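Local coordinates for protein putative cellulase CEL6 (Mycobacterium tuberculosis, PDB 1UP3) that probably hydrolyses internal beta-1,4-glucosidic bonds of cellulose, as an endoglucanase of glycoside hydrolase family 6, at residues S212-D217 with A252-Y257. Residues are numbered along the deposited sequence; the frame is centred on the assembly and turned at random.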
ATOM      1  N   SER A 212       7.761   7.645  15.268  1.00 10.50           N
ATOM      2  CA  SER A 212       7.835   6.872  14.029  0.60  9.08           C
ATOM      3  C   SER A 212       7.435   7.745  12.839  1.00  8.91           C
ATOM      4  O   SER A 212       6.748   8.776  12.979  1.00  9.13           O
ATOM      5  CB  SER A 212       6.975   5.636  14.099  0.60  9.55           C
ATOM      6  OG  SER A 212       5.623   5.991  14.059  0.60  9.77           O
ATOM      7  N   HIS A 213       7.901   7.346  11.662  1.00  6.76           N
ATOM      8  CA  HIS A 213       7.647   8.078  10.434  1.00  7.42           C
ATOM      9  C   HIS A 213       6.556   7.383   9.619  1.00  6.60           C
ATOM     10  O   HIS A 213       6.194   6.243   9.904  1.00  6.43           O
ATOM     11  CB  HIS A 213       8.951   8.190   9.636  1.00  7.45           C
ATOM     12  CG  HIS A 213       9.968   9.100  10.277  1.00  7.97           C
ATOM     13  ND1 HIS A 213      10.744   8.716  11.348  1.00 12.00           N
ATOM     14  CD2 HIS A 213      10.318  10.380   9.987  1.00  9.86           C
ATOM     15  CE1 HIS A 213      11.519   9.731  11.707  1.00 12.57           C
ATOM     16  NE2 HIS A 213      11.279  10.756  10.906  1.00 13.02           N
ATOM     17  N   TYR A 214       6.045   8.046   8.581  1.00  6.06           N
ATOM     18  CA  TYR A 214       4.922   7.474   7.847  1.00  5.50           C
ATOM     19  C   TYR A 214       4.913   7.925   6.386  1.00  5.79           C
ATOM     20  O   TYR A 214       5.539   8.936   6.009  1.00  5.49           O
ATOM     21  CB  TYR A 214       3.547   7.786   8.525  1.00  4.91           C
ATOM     22  CG  TYR A 214       3.247   9.257   8.649  1.00  6.17           C
ATOM     23  CD1 TYR A 214       3.726   9.997   9.737  1.00  7.48           C
ATOM     24  CD2 TYR A 214       2.601   9.935   7.650  1.00  5.61           C
ATOM     25  CE1 TYR A 214       3.512  11.354   9.824  1.00  7.03           C
ATOM     26  CE2 TYR A 214       2.385  11.304   7.729  1.00  7.02           C
ATOM     27  CZ  TYR A 214       2.849  12.010   8.789  1.00  8.31           C
ATOM     28  OH  TYR A 214       2.676  13.382   8.816  1.00  7.75           O
ATOM     29  N   VAL A 215       4.168   7.170   5.604  1.00  6.30           N
ATOM     30  CA  VAL A 215       3.895   7.532   4.228  1.00  5.32           C
ATOM     31  C   VAL A 215       2.375   7.607   4.033  1.00  4.64           C
ATOM     32  O   VAL A 215       1.632   6.952   4.765  1.00  5.66           O
ATOM     33  CB  VAL A 215       4.511   6.526   3.266  1.00  5.44           C
ATOM     34  CG1 VAL A 215       6.010   6.555   3.344  1.00  6.15           C
ATOM     35  CG2 VAL A 215       3.996   5.106   3.525  1.00  5.47           C
ATOM     36  N   ILE A 216       1.943   8.440   3.093  1.00  3.69           N
ATOM     37  CA  ILE A 216       0.541   8.635   2.774  1.00  3.37           C
ATOM     38  C   ILE A 216       0.355   8.216   1.283  1.00  3.93           C
ATOM     39  O   ILE A 216       1.074   8.717   0.408  1.00  4.70           O
ATOM     40  CB  ILE A 216       0.095  10.087   2.980  1.00  4.26           C
ATOM     41  CG1 ILE A 216       0.255  10.521   4.448  1.00  5.19           C
ATOM     42  CG2 ILE A 216      -1.356  10.249   2.567  1.00  4.58           C
ATOM     43  CD1 ILE A 216       0.170  12.033   4.661  1.00  5.80           C
ATOM     44  N   ASP A 217      -0.676   7.415   1.032  1.00  4.91           N
ATOM     45  CA  ASP A 217      -1.147   7.029  -0.323  1.00  4.63           C
ATOM     46  C   ASP A 217      -1.935   8.227  -0.847  1.00  3.93           C
ATOM     47  O   ASP A 217      -3.033   8.530  -0.372  1.00  3.80           O
ATOM     48  CB  ASP A 217      -2.030   5.796  -0.278  1.00  4.38           C
ATOM     49  CG  ASP A 217      -2.284   5.198  -1.600  1.00  5.45           C
ATOM     50  OD1 ASP A 217      -1.934   5.832  -2.629  1.00  5.32           O
ATOM     51  OD2 ASP A 217      -2.806   4.060  -1.729  1.00  5.28           O
ATOM     52  N   ALA A 252       6.053  16.803   9.425  1.00  9.78           N
ATOM     53  CA  ALA A 252       7.364  16.661  10.046  1.00 10.85           C
ATOM     54  C   ALA A 252       7.927  15.230  10.029  1.00  9.66           C
ATOM     55  O   ALA A 252       9.143  15.044   9.955  1.00 12.07           O
ATOM     56  CB  ALA A 252       7.300  17.146  11.454  1.00 12.02           C
ATOM     57  N   HIS A 253       7.039  14.242  10.150  1.00  8.84           N
ATOM     58  CA  HIS A 253       7.421  12.836  10.134  1.00  8.49           C
ATOM     59  C   HIS A 253       6.900  12.080   8.900  1.00  7.53           C
ATOM     60  O   HIS A 253       6.955  10.845   8.882  1.00  7.37           O
ATOM     61  CB  HIS A 253       6.950  12.174  11.407  1.00  9.11           C
ATOM     62  CG  HIS A 253       7.553  12.776  12.634  1.00 11.21           C
ATOM     63  ND1 HIS A 253       6.938  13.787  13.336  1.00 13.58           N
ATOM     64  CD2 HIS A 253       8.729  12.533  13.262  1.00 16.07           C
ATOM     65  CE1 HIS A 253       7.708  14.136  14.358  1.00 18.07           C
ATOM     66  NE2 HIS A 253       8.803  13.398  14.330  1.00 16.77           N
ATOM     67  N   ALA A 254       6.451  12.803   7.877  1.00  6.51           N
ATOM     68  CA  ALA A 254       5.970  12.203   6.624  1.00  6.93           C
ATOM     69  C   ALA A 254       7.157  12.022   5.697  1.00  7.88           C
ATOM     70  O   ALA A 254       7.662  13.000   5.125  1.00  8.63           O
ATOM     71  CB  ALA A 254       4.907  13.112   5.988  1.00  8.03           C
ATOM     72  N   ASP A 255       7.634  10.793   5.553  1.00  6.41           N
ATOM     73  CA  ASP A 255       8.761  10.480   4.666  1.00  5.71           C
ATOM     74  C   ASP A 255       8.405  10.657   3.187  1.00  6.34           C
ATOM     75  O   ASP A 255       9.279  11.004   2.363  1.00  7.80           O
ATOM     76  CB  ASP A 255       9.221   9.029   4.836  1.00  5.50           C
ATOM     77  CG  ASP A 255      10.045   8.760   6.101  1.00  5.49           C
ATOM     78  OD1 ASP A 255      10.535   9.732   6.747  1.00  8.61           O
ATOM     79  OD2 ASP A 255      10.210   7.573   6.496  1.00  7.07           O
ATOM     80  N   ALA A 256       7.149  10.365   2.826  1.00  5.12           N
ATOM     81  CA  ALA A 256       6.751  10.482   1.431  1.00  5.11           C
ATOM     82  C   ALA A 256       5.262  10.468   1.230  1.00  5.97           C
ATOM     83  O   ALA A 256       4.522   9.917   2.043  1.00  5.80           O
ATOM     84  CB  ALA A 256       7.340   9.301   0.600  1.00  5.90           C
ATOM     85  N   TYR A 257       4.857  11.041   0.110  1.00  4.69           N
ATOM     86  CA  TYR A 257       3.592  10.722  -0.551  1.00  4.62           C
ATOM     87  C   TYR A 257       3.892   9.653  -1.585  1.00  4.92           C
ATOM     88  O   TYR A 257       4.844   9.806  -2.347  1.00  6.10           O
ATOM     89  CB  TYR A 257       2.975  11.947  -1.239  1.00  4.54           C
ATOM     90  CG  TYR A 257       2.816  13.181  -0.389  1.00  6.25           C
ATOM     91  CD1 TYR A 257       2.682  13.105   0.970  1.00  5.37           C
ATOM     92  CD2 TYR A 257       2.821  14.444  -0.991  1.00  6.77           C
ATOM     93  CE1 TYR A 257       2.543  14.275   1.760  1.00  4.56           C
ATOM     94  CE2 TYR A 257       2.698  15.584  -0.247  1.00  8.15           C
ATOM     95  CZ  TYR A 257       2.565  15.497   1.127  1.00  7.41           C
ATOM     96  OH  TYR A 257       2.467  16.619   1.890  1.00  7.89           O
TER
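His253 turns the edge of its ring toward a face of His213, its CD2 standing over the rim of that ring in an edge-to-face pair with centroids 5.3 Å apart and planes at 63°. ND1 of His253 is bonded to Glu203 of helix 195-208, which also bonds the hydroxyl of Tyr214, so one carboxylate ties together side chains from both segments. The carbonyl O of His253 accepts Tyr214 N at 3.0 Å. At Ala254 the backbone passes under the Tyr214 ring: Ala254 CA lies over the ring face in a CH-pi contact, 3.9 Å from the centroid, and Ala254 CB touches Tyr214 CE2 at 3.6 Å. Tyr214 CG sits between its own backbone N and carbonyl carbon (chi1 60°). Asp255 N reaches Tyr214 O at 2.8 Å. The Asp255 carboxylate lies across the His213 side chain, OD1 3.3 Å from His213 CD2 and the two planes 17° apart; OD2 also takes Arg183 NE in a salt bridge and Tyr156 OH in a hydrogen bond. Asp255 has a helix-like backbone and is one extra residue, a beta-bulge-like irregularity: two steps from Tyr214 to Ile216 match three from Ala254 to Tyr257, and Asp255 N, not Ala256 N, bonds Tyr214 O. Ala256 O then accepts Ile216 N at 3.2 Å, in the carbonyl plane, while Ala256 CB meets Val215 CG1. Tyr257 lies on the same side of the sheet as Ile216, whose CD1 touches its ring at CE1. The contact thus attaches an outermost strand, 254-258, to the parallel sheet of the family 6 alpha/beta barrel; the buried Asp255 charge would be largely offset by the salt bridge to Arg183, and the nearby carboxylate might favour protonation of His213, which also lies next to a bound sulfate.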